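Adhesin LabA (Helicobacter pylori, PDB 6GMM) probably attaches the bacterium to the gastric mucosa as a lectin-like adhesin specific for LacdiNAc glycans. Local coordinates at residues L191-Q194 against A195-I199; S8-R11 against L12-L16; S259-V262 against A263-Q267; C326-Q330 against N331-R335. All coordinates share one frame; numbering follows the deposited sequence.

Interaction 1 (L191-Q194 against A195-I199); sequences LLEQ and ASTII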
loop_
_atom_site.group_PDB
_atom_site.type_symbol
_atom_site.label_atom_id
_atom_site.label_comp_id
_atom_site.label_asym_id
_atom_site.label_seq_id
_atom_site.Cartn_x
_atom_site.Cartn_y
_atom_site.Cartn_z
ATOM N N LEU A 191 -8.477 11.913 5.448
ATOM C CA LEU A 191 -8.920 11.759 4.058
ATOM C C LEU A 191 -9.320 10.342 3.704
ATOM O O LEU A 191 -10.372 10.154 3.096
ATOM C CB LEU A 191 -7.883 12.312 3.081
ATOM C CG LEU A 191 -7.579 13.795 3.300
ATOM C CD1 LEU A 191 -6.485 14.267 2.405
ATOM C CD2 LEU A 191 -8.843 14.646 3.185
ATOM N N LEU A 192 -8.545 9.344 4.134
ATOM C CA LEU A 192 -8.901 7.946 3.888
ATOM C C LEU A 192 -10.187 7.545 4.609
ATOM O O LEU A 192 -10.933 6.705 4.098
ATOM C CB LEU A 192 -7.744 6.999 4.238
ATOM C CG LEU A 192 -6.613 7.004 3.215
ATOM C CD1 LEU A 192 -5.412 6.367 3.781
ATOM C CD2 LEU A 192 -7.026 6.312 1.885
ATOM N N GLU A 193 -10.466 8.174 5.770
ATOM C CA GLU A 193 -11.699 7.941 6.508
ATOM C C GLU A 193 -12.877 8.521 5.698
ATOM O O GLU A 193 -13.923 7.860 5.557
ATOM C CB GLU A 193 -11.626 8.546 7.927
ATOM C CG GLU A 193 -12.952 8.516 8.692
ATOM C CD GLU A 193 -13.619 7.156 8.857
ATOM O OE1 GLU A 193 -12.909 6.175 9.183
ATOM O OE2 GLU A 193 -14.855 7.075 8.672
ATOM N N GLN A 194 -12.668 9.742 5.114
ATOM C CA GLN A 194 -13.653 10.428 4.281
ATOM C C GLN A 194 -13.971 9.533 3.096
ATOM O O GLN A 194 -15.142 9.313 2.793
ATOM C CB GLN A 194 -13.127 11.789 3.776
ATOM C CG GLN A 194 -12.943 12.888 4.824
ATOM C CD GLN A 194 -13.834 12.732 6.025
ATOM O OE1 GLN A 194 -15.071 12.752 5.941
ATOM N NE2 GLN A 194 -13.210 12.557 7.169
ATOM N N ALA A 195 -12.932 8.952 2.481
ATOM C CA ALA A 195 -13.073 8.063 1.332
ATOM C C ALA A 195 -13.880 6.831 1.748
ATOM O O ALA A 195 -14.666 6.333 0.949
ATOM C CB ALA A 195 -11.700 7.640 0.845
ATOM N N SER A 196 -13.692 6.339 2.999
ATOM C CA SER A 196 -14.407 5.143 3.466
ATOM C C SER A 196 -15.855 5.438 3.710
ATOM O O SER A 196 -16.697 4.594 3.424
ATOM C CB SER A 196 -13.758 4.550 4.711
ATOM O OG SER A 196 -14.364 3.306 5.024
ATOM N N THR A 197 -16.165 6.660 4.197
ATOM C CA THR A 197 -17.526 7.110 4.437
ATOM C C THR A 197 -18.314 7.098 3.138
ATOM O O THR A 197 -19.463 6.631 3.139
ATOM C CB THR A 197 -17.531 8.485 5.100
ATOM O OG1 THR A 197 -16.984 8.349 6.410
ATOM C CG2 THR A 197 -18.947 9.090 5.197
ATOM N N ILE A 198 -17.734 7.631 2.046
ATOM C CA ILE A 198 -18.390 7.641 0.735
ATOM C C ILE A 198 -18.844 6.225 0.346
ATOM O O ILE A 198 -20.026 6.008 0.233
ATOM C CB ILE A 198 -17.475 8.240 -0.363
ATOM C CG1 ILE A 198 -17.226 9.756 -0.137
ATOM C CG2 ILE A 198 -18.057 7.947 -1.767
ATOM C CD1 ILE A 198 -16.168 10.346 -1.055
ATOM N N ILE A 199 -17.899 5.271 0.226
ATOM C CA ILE A 199 -18.104 3.897 -0.225
ATOM C C ILE A 199 -18.930 3.091 0.770
ATOM O O ILE A 199 -19.881 2.425 0.351
ATOM C CB ILE A 199 -16.752 3.199 -0.602
ATOM C CG1 ILE A 199 -15.813 4.142 -1.415
ATOM C CG2 ILE A 199 -16.986 1.880 -1.358
ATOM C CD1 ILE A 199 -16.249 4.488 -2.901
HETATM O O HOH W 1 -16.403 4.162 7.679
HETATM O O HOH W 2 -16.311 10.608 8.170
#
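Leu191 starts the run within helix 188-205, its O accepting from Ala195 N at 2.9 Å, while its side chain turns to Leu66 and to Ala144 on two neighbouring helices. Leu192 repeats the pattern: its O receives Ser196 N at 3.0 Å, and its side chain packs on Ala65 and Val256.

At Glu193 the surface face begins. The backbone O takes the N-H of Thr197, with OG1 of the same threonine 3.2 Å away. With CG anti to the backbone N (chi1 172°) and a bend at chi2, the glutamate chain curls along the helix, bringing OE2 to 3.4 Å from Thr197 OG1. A water joins this OE2 to Ser196 OG by two weak bonds.

Gln194 closes the segment. Its O accepts Ile198 N at 3.2 Å with an N-H...O angle of 162°, while CG1 of Ile198 rests 3.6 Å from the same oxygen. A second water, 2.9 Å from Thr197 OG1, gives a weak bond to Gln194 OE1, and NE2 turns back to Val190 O.

The chemistry is that of an amphipathic helix: aliphatic side chains meet protein on one flank, hydroxyl and carboxylate groups share ordered water on the other, and Gln194 lies at the border, packing on helix 128-145 while OE1 takes the water.

Interaction 2 (S8-R11 against L12-L16); sequences SYER and LNNLL
Glu10 and Asn14, one turn apart on helix 4-28, are joined by one backbone bond and by a close but unbonded approach of their side chains. Asn14 ND2 stands 3.0 Å from Glu10 O, but at an angle too poor for a hydrogen bond; the carbonyl takes the backbone N-H of Asn14 instead, at 3.1 Å. A chi1 of -165° sets Glu10 CG opposite the backbone N, and a turn at chi2 brings OE2 forward to the Asn14 amide. There OE2 is equally far, 3.6 Å, from ND2 and OD1, which is proximity and not a bond; the carboxylate and amide planes are 54° apart. The other carboxylate oxygen, OE1, is hydrogen-bonded to Ser449 OG on helix 439-452.

The other backbone bonds follow the i to i-4 pattern, the last of them weak. Leu12 N reaches Ser8 O, Asn13 N meets Tyr9 O at 2.8 Å, and Leu15 N lies 3.3 Å from Arg11 O.

Aliphatic carbon also packs against a backbone carbonyl, Leu15 CG lying 3.4 Å from Arg11 O. The leucines turn their apolar surface to other helices and loops: Leu12 to Ile402, Ile406 and Leu409, Leu15 to Ile402, Leu16 to Val445 and Val418.

Leucines thus face helices 388-408 and 439-452, Asn13 and Glu10 also meet the latter, and Arg11 and Asn14 are exposed, as suits an amphipathic helix in a bundle where N-terminal helix 4-28 packs against C-terminal helix 439-452 and helix 388-408.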
loop_
_atom_site.group_PDB
_atom_site.type_symbol
_atom_site.label_atom_id
_atom_site.label_comp_id
_atom_site.label_asym_id
_atom_site.label_seq_id
_atom_site.Cartn_x
_atom_site.Cartn_y
_atom_site.Cartn_z
ATOM N N SER A 8 16.726 -36.423 0.850
ATOM C CA SER A 8 17.954 -36.089 1.554
ATOM C C SER A 8 18.703 -34.939 0.881
ATOM O O SER A 8 19.328 -34.133 1.584
ATOM C CB SER A 8 18.858 -37.312 1.652
ATOM O OG SER A 8 18.263 -38.327 2.442
ATOM N N TYR A 9 18.634 -34.861 -0.474
ATOM C CA TYR A 9 19.316 -33.826 -1.238
ATOM C C TYR A 9 18.625 -32.492 -1.104
ATOM O O TYR A 9 19.308 -31.500 -0.857
ATOM C CB TYR A 9 19.554 -34.239 -2.695
ATOM C CG TYR A 9 20.943 -34.819 -2.909
ATOM C CD1 TYR A 9 22.017 -34.004 -3.254
ATOM C CD2 TYR A 9 21.185 -36.184 -2.755
ATOM C CE1 TYR A 9 23.294 -34.530 -3.447
ATOM C CE2 TYR A 9 22.463 -36.718 -2.928
ATOM C CZ TYR A 9 23.514 -35.885 -3.278
ATOM O OH TYR A 9 24.773 -36.397 -3.481
ATOM N N GLU A 10 17.276 -32.465 -1.197
ATOM C CA GLU A 10 16.489 -31.242 -1.020
ATOM C C GLU A 10 16.665 -30.710 0.418
ATOM O O GLU A 10 16.763 -29.497 0.615
ATOM C CB GLU A 10 15.007 -31.467 -1.398
ATOM C CG GLU A 10 14.174 -30.198 -1.589
ATOM C CD GLU A 10 14.630 -29.173 -2.622
ATOM O OE1 GLU A 10 14.875 -29.567 -3.787
ATOM O OE2 GLU A 10 14.691 -27.968 -2.278
ATOM N N ARG A 11 16.799 -31.634 1.389
ATOM C CA ARG A 11 17.021 -31.364 2.813
ATOM C C ARG A 11 18.385 -30.698 3.007
ATOM O O ARG A 11 18.482 -29.701 3.716
ATOM C CB ARG A 11 16.999 -32.689 3.593
ATOM C CG ARG A 11 16.387 -32.613 4.986
ATOM C CD ARG A 11 15.400 -33.753 5.224
ATOM N NE ARG A 11 16.001 -35.077 5.020
ATOM C CZ ARG A 11 15.327 -36.159 4.638
ATOM N NH1 ARG A 11 14.018 -36.090 4.411
ATOM N NH2 ARG A 11 15.955 -37.316 4.474
ATOM N N LEU A 12 19.442 -31.267 2.376
ATOM C CA LEU A 12 20.791 -30.733 2.457
ATOM C C LEU A 12 20.865 -29.384 1.769
ATOM O O LEU A 12 21.400 -28.443 2.359
ATOM C CB LEU A 12 21.817 -31.720 1.878
ATOM C CG LEU A 12 23.284 -31.276 1.822
ATOM C CD1 LEU A 12 23.892 -31.130 3.211
ATOM C CD2 LEU A 12 24.104 -32.252 0.997
ATOM N N ASN A 13 20.262 -29.273 0.560
ATOM C CA ASN A 13 20.243 -28.031 -0.217
ATOM C C ASN A 13 19.649 -26.865 0.553
ATOM O O ASN A 13 20.230 -25.779 0.536
ATOM C CB ASN A 13 19.563 -28.204 -1.579
ATOM C CG ASN A 13 19.630 -26.964 -2.449
ATOM O OD1 ASN A 13 20.669 -26.296 -2.572
ATOM N ND2 ASN A 13 18.512 -26.617 -3.052
ATOM N N ASN A 14 18.540 -27.095 1.266
ATOM C CA ASN A 14 17.918 -26.019 2.031
ATOM C C ASN A 14 18.767 -25.613 3.238
ATOM O O ASN A 14 18.820 -24.424 3.559
ATOM C CB ASN A 14 16.457 -26.334 2.399
ATOM C CG ASN A 14 15.542 -26.438 1.196
ATOM O OD1 ASN A 14 15.587 -25.629 0.242
ATOM N ND2 ASN A 14 14.669 -27.429 1.233
ATOM N N LEU A 15 19.510 -26.564 3.822
ATOM C CA LEU A 15 20.439 -26.288 4.919
ATOM C C LEU A 15 21.607 -25.432 4.380
ATOM O O LEU A 15 22.088 -24.540 5.075
ATOM C CB LEU A 15 20.992 -27.600 5.513
ATOM C CG LEU A 15 20.081 -28.405 6.456
ATOM C CD1 LEU A 15 20.610 -29.833 6.619
ATOM C CD2 LEU A 15 19.997 -27.756 7.831
ATOM N N LEU A 16 22.050 -25.713 3.142
ATOM C CA LEU A 16 23.143 -24.987 2.494
ATOM C C LEU A 16 22.756 -23.535 2.228
ATOM O O LEU A 16 23.529 -22.632 2.544
ATOM C CB LEU A 16 23.584 -25.690 1.212
ATOM C CG LEU A 16 24.409 -26.978 1.406
ATOM C CD1 LEU A 16 24.714 -27.631 0.069
ATOM C CD2 LEU A 16 25.694 -26.712 2.176
#

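Interaction 3 (S259-V262 against A263-Q267); sequences SKIV and AANAQ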
loop_
_atom_site.group_PDB
_atom_site.type_symbol
_atom_site.label_atom_id
_atom_site.label_comp_id
_atom_site.label_asym_id
_atom_site.label_seq_id
_atom_site.Cartn_x
_atom_site.Cartn_y
_atom_site.Cartn_z
ATOM N N SER A 259 3.867 4.460 8.106
ATOM C CA SER A 259 4.625 5.684 7.894
ATOM C C SER A 259 4.940 6.352 9.225
ATOM O O SER A 259 5.926 7.080 9.290
ATOM C CB SER A 259 3.868 6.640 6.979
ATOM O OG SER A 259 3.759 6.092 5.675
ATOM N N LYS A 260 4.137 6.097 10.294
ATOM C CA LYS A 260 4.442 6.624 11.641
ATOM C C LYS A 260 5.799 6.064 12.079
ATOM O O LYS A 260 6.604 6.786 12.676
ATOM C CB LYS A 260 3.405 6.149 12.679
ATOM C CG LYS A 260 2.007 6.731 12.557
ATOM C CD LYS A 260 1.114 6.124 13.645
ATOM C CE LYS A 260 -0.273 6.725 13.662
ATOM N NZ LYS A 260 -1.168 6.002 14.614
ATOM N N ILE A 261 6.025 4.747 11.822
ATOM C CA ILE A 261 7.249 4.043 12.168
ATOM C C ILE A 261 8.427 4.701 11.440
ATOM O O ILE A 261 9.354 5.163 12.096
ATOM C CB ILE A 261 7.170 2.510 11.928
ATOM C CG1 ILE A 261 5.954 1.861 12.645
ATOM C CG2 ILE A 261 8.477 1.834 12.341
ATOM C CD1 ILE A 261 5.522 0.461 12.104
ATOM N N VAL A 262 8.341 4.817 10.102
ATOM C CA VAL A 262 9.357 5.455 9.260
ATOM C C VAL A 262 9.638 6.846 9.792
ATOM O O VAL A 262 10.794 7.180 9.974
ATOM C CB VAL A 262 8.884 5.522 7.793
ATOM C CG1 VAL A 262 9.922 6.193 6.914
ATOM C CG2 VAL A 262 8.541 4.144 7.257
ATOM N N ALA A 263 8.570 7.623 10.103
ATOM C CA ALA A 263 8.601 8.997 10.612
ATOM C C ALA A 263 9.322 9.106 11.920
ATOM O O ALA A 263 10.088 10.050 12.112
ATOM C CB ALA A 263 7.185 9.557 10.738
ATOM N N ALA A 264 9.130 8.111 12.799
ATOM C CA ALA A 264 9.821 8.047 14.088
ATOM C C ALA A 264 11.324 7.742 13.949
ATOM O O ALA A 264 12.083 8.030 14.881
ATOM C CB ALA A 264 9.160 7.020 14.991
ATOM N N ASN A 265 11.754 7.186 12.786
ATOM C CA ASN A 265 13.160 6.823 12.519
ATOM C C ASN A 265 13.846 7.700 11.460
ATOM O O ASN A 265 14.940 7.356 11.012
ATOM C CB ASN A 265 13.259 5.338 12.115
ATOM C CG ASN A 265 12.950 4.389 13.233
ATOM O OD1 ASN A 265 13.704 4.287 14.195
ATOM N ND2 ASN A 265 11.845 3.662 13.134
ATOM N N ALA A 266 13.220 8.805 11.046
ATOM C CA ALA A 266 13.757 9.669 9.989
ATOM C C ALA A 266 14.994 10.519 10.386
ATOM O O ALA A 266 15.652 11.073 9.494
ATOM C CB ALA A 266 12.653 10.557 9.427
ATOM N N GLN A 267 15.330 10.601 11.694
ATOM C CA GLN A 267 16.488 11.374 12.153
ATOM C C GLN A 267 17.809 10.763 11.700
ATOM O O GLN A 267 18.048 9.563 11.896
ATOM C CB GLN A 267 16.482 11.576 13.677
#
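The side-chain amide of Asn265 is the flat group that reaches back to Ile261, its ND2 lying 3.9 Å from Ile261 CG2 as the two side chains run alongside each other, pointing the same way. That same nitrogen gives a weak hydrogen bond to Ile261 O at 3.1 Å. The setting is the C-terminal turn of helix 239-264, where the chain leaves the helix for a loop, and the asparagine helps to occupy a carbonyl of the last turn. Its CG is anti to the carbonyl carbon (chi1 -69°), which turns the amide back over the preceding turn.

Upstream the bonding is still regular alpha-helix: Ala263 N to Ser259 O at 2.8 Å, then Ala264 N to Lys260 O at 2.9 Å. The side chains here serve other neighbours. Val262 packs on Ala46 and Ile50 of helix 32-50 and on Ile300 of helix 287-311, Ser259 OG bonds to Ala255 O, and Lys260 NZ forms a salt bridge with Glu257.

Asn265 N is shared between a weak i to i-4 bond and a 3-10-type i to i-3 bond. The first goes to Ile261 O, whereas the second meets Val262 O at 3.0 Å, approaching from above that carbonyl's plane, 60° out of it.

Interaction 4 (C326-Q330 against N331-R335); sequences CHEVQ and NGHLR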
loop_
_atom_site.group_PDB
_atom_site.type_symbol
_atom_site.label_atom_id
_atom_site.label_comp_id
_atom_site.label_asym_id
_atom_site.label_seq_id
_atom_site.Cartn_x
_atom_site.Cartn_y
_atom_site.Cartn_z
ATOM N N CYS A 326 -16.187 11.514 -17.547
ATOM C CA CYS A 326 -17.245 11.870 -16.585
ATOM C C CYS A 326 -17.829 13.255 -16.835
ATOM O O CYS A 326 -17.265 14.047 -17.590
ATOM C CB CYS A 326 -16.708 11.773 -15.164
ATOM S SG CYS A 326 -15.391 12.972 -14.812
ATOM N N HIS A 327 -18.929 13.566 -16.150
ATOM C CA HIS A 327 -19.619 14.845 -16.283
ATOM C C HIS A 327 -18.778 16.047 -15.792
ATOM O O HIS A 327 -18.937 17.132 -16.348
ATOM C CB HIS A 327 -21.022 14.794 -15.626
ATOM C CG HIS A 327 -21.933 13.736 -16.199
ATOM N ND1 HIS A 327 -22.038 13.528 -17.577
ATOM C CD2 HIS A 327 -22.780 12.888 -15.565
ATOM C CE1 HIS A 327 -22.934 12.558 -17.729
ATOM N NE2 HIS A 327 -23.415 12.146 -16.550
ATOM N N GLU A 328 -17.861 15.847 -14.808
ATOM C CA GLU A 328 -16.967 16.890 -14.287
ATOM C C GLU A 328 -16.040 17.429 -15.388
ATOM O O GLU A 328 -15.928 18.642 -15.526
ATOM C CB GLU A 328 -16.136 16.371 -13.102
ATOM C CG GLU A 328 -16.953 16.232 -11.830
ATOM C CD GLU A 328 -17.210 17.522 -11.080
ATOM O OE1 GLU A 328 -16.239 18.260 -10.800
ATOM O OE2 GLU A 328 -18.385 17.783 -10.744
ATOM N N VAL A 329 -15.397 16.536 -16.178
ATOM C CA VAL A 329 -14.542 16.942 -17.305
ATOM C C VAL A 329 -15.395 17.508 -18.440
ATOM O O VAL A 329 -15.004 18.510 -19.052
ATOM C CB VAL A 329 -13.528 15.871 -17.815
ATOM C CG1 VAL A 329 -12.363 15.726 -16.861
ATOM C CG2 VAL A 329 -14.179 14.516 -18.059
ATOM N N GLN A 330 -16.582 16.889 -18.687
ATOM C CA GLN A 330 -17.549 17.277 -19.728
ATOM C C GLN A 330 -17.958 18.743 -19.570
ATOM O O GLN A 330 -18.135 19.452 -20.563
ATOM C CB GLN A 330 -18.761 16.330 -19.671
ATOM C CG GLN A 330 -19.811 16.531 -20.755
ATOM C CD GLN A 330 -21.074 15.742 -20.499
ATOM O OE1 GLN A 330 -21.986 16.185 -19.785
ATOM N NE2 GLN A 330 -21.175 14.572 -21.113
ATOM N N ASN A 331 -18.067 19.198 -18.314
ATOM C CA ASN A 331 -18.411 20.568 -17.967
ATOM C C ASN A 331 -17.198 21.493 -17.715
ATOM O O ASN A 331 -17.384 22.670 -17.388
ATOM C CB ASN A 331 -19.380 20.575 -16.800
ATOM C CG ASN A 331 -20.771 20.253 -17.273
ATOM O OD1 ASN A 331 -21.391 21.039 -17.992
ATOM N ND2 ASN A 331 -21.253 19.053 -16.961
ATOM N N GLY A 332 -15.985 20.987 -17.935
ATOM C CA GLY A 332 -14.769 21.792 -17.824
ATOM C C GLY A 332 -14.242 22.041 -16.425
ATOM O O GLY A 332 -13.505 23.009 -16.205
ATOM N N HIS A 333 -14.579 21.160 -15.480
ATOM C CA HIS A 333 -14.053 21.268 -14.128
ATOM C C HIS A 333 -12.710 20.522 -14.052
ATOM O O HIS A 333 -12.684 19.293 -14.051
ATOM C CB HIS A 333 -15.041 20.695 -13.111
ATOM C CG HIS A 333 -16.335 21.436 -13.036
ATOM N ND1 HIS A 333 -17.345 21.019 -12.194
ATOM C CD2 HIS A 333 -16.736 22.553 -13.689
ATOM C CE1 HIS A 333 -18.333 21.876 -12.375
ATOM N NE2 HIS A 333 -18.015 22.817 -13.270
ATOM N N LEU A 334 -11.604 21.267 -14.042
ATOM C CA LEU A 334 -10.239 20.733 -13.935
ATOM C C LEU A 334 -9.485 21.529 -12.863
ATOM O O LEU A 334 -10.049 22.449 -12.262
ATOM C CB LEU A 334 -9.487 20.853 -15.284
ATOM C CG LEU A 334 -9.945 20.002 -16.469
ATOM C CD1 LEU A 334 -9.039 20.206 -17.651
ATOM C CD2 LEU A 334 -9.993 18.539 -16.127
ATOM N N ARG A 335 -8.200 21.203 -12.657
ATOM C CA ARG A 335 -7.339 21.891 -11.703
ATOM C C ARG A 335 -6.865 23.237 -12.264
ATOM O O ARG A 335 -6.859 23.417 -13.485
ATOM C CB ARG A 335 -6.135 21.004 -11.342
ATOM C CG ARG A 335 -6.506 19.741 -10.581
ATOM C CD ARG A 335 -5.393 18.698 -10.608
ATOM N NE ARG A 335 -5.728 17.606 -9.696
ATOM C CZ ARG A 335 -5.105 16.439 -9.627
ATOM N NH1 ARG A 335 -4.100 16.163 -10.453
ATOM N NH2 ARG A 335 -5.484 15.531 -8.733
#
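A Schellman motif ends the short helix 327-330, and two backbone bonds define it: His333 N reaches back to Glu328 O at 2.9 Å, and inside it Gly332 N meets Val329 O, also at 2.9 Å. Gly332 carries the positive phi of 79° that reverses the chain, a backbone region that glycine enters most easily.

One residue earlier, Asn331 grips a single carbonyl twice. Its backbone N lies 3.0 Å from His327 O and its side-chain ND2 3.1 Å from the same oxygen, the two donors coming from opposite faces of the carbonyl plane.

The side chains of the outer pair repeat the link made by their backbones. Glu328, folded back at chi2, presents OE1 at the edge of the His333 ring, and ND1 donates to it at 3.3 Å. The carboxylate oxygen lies nearly in the imidazole plane (3° out of it), yet ND1 approaches OE1 from above the carboxylate plane. Glu328 OE2 is held by Ser103 N, and the His333 ring stacks on Trp347, which probably restricts the rotation of both groups. Beyond them Val329 CG1 touches Leu334 CD2 at 3.8 Å, a small apolar contact across the turn.

At the start of the helix, Cys326 takes the N-cap position and is joined by a disulfide to Cys351. In a Schellman motif the residues flanking the turn often pack apolar side chains together, as Val329 and Leu334 do here; the His-carboxylate hydrogen bond adds a polar link to this helix C-cap.

How the interactions relate
None of the four contacts touches another, yet they sample helices at different points along their length. Interactions 1 and 2 lie within the body of their helices, partly buried, and use the regular backbone ladder, but on opposite sides of the chain's centre, with centres 50 Å apart. The polar groups of interaction 1 share water, whereas the glutamate of interaction 2 is tied to another helix. Interactions 1 and 3 both involve helix 239-264, the first from outside and the second within it. Interactions 3 and 4 mark where the chain leaves a helix: partly buried in interaction 3, with an asparagine that bonds weakly to Ile261 O and more firmly to Val262 O; at the surface in interaction 4, with a full Schellman cap beside a disulfide.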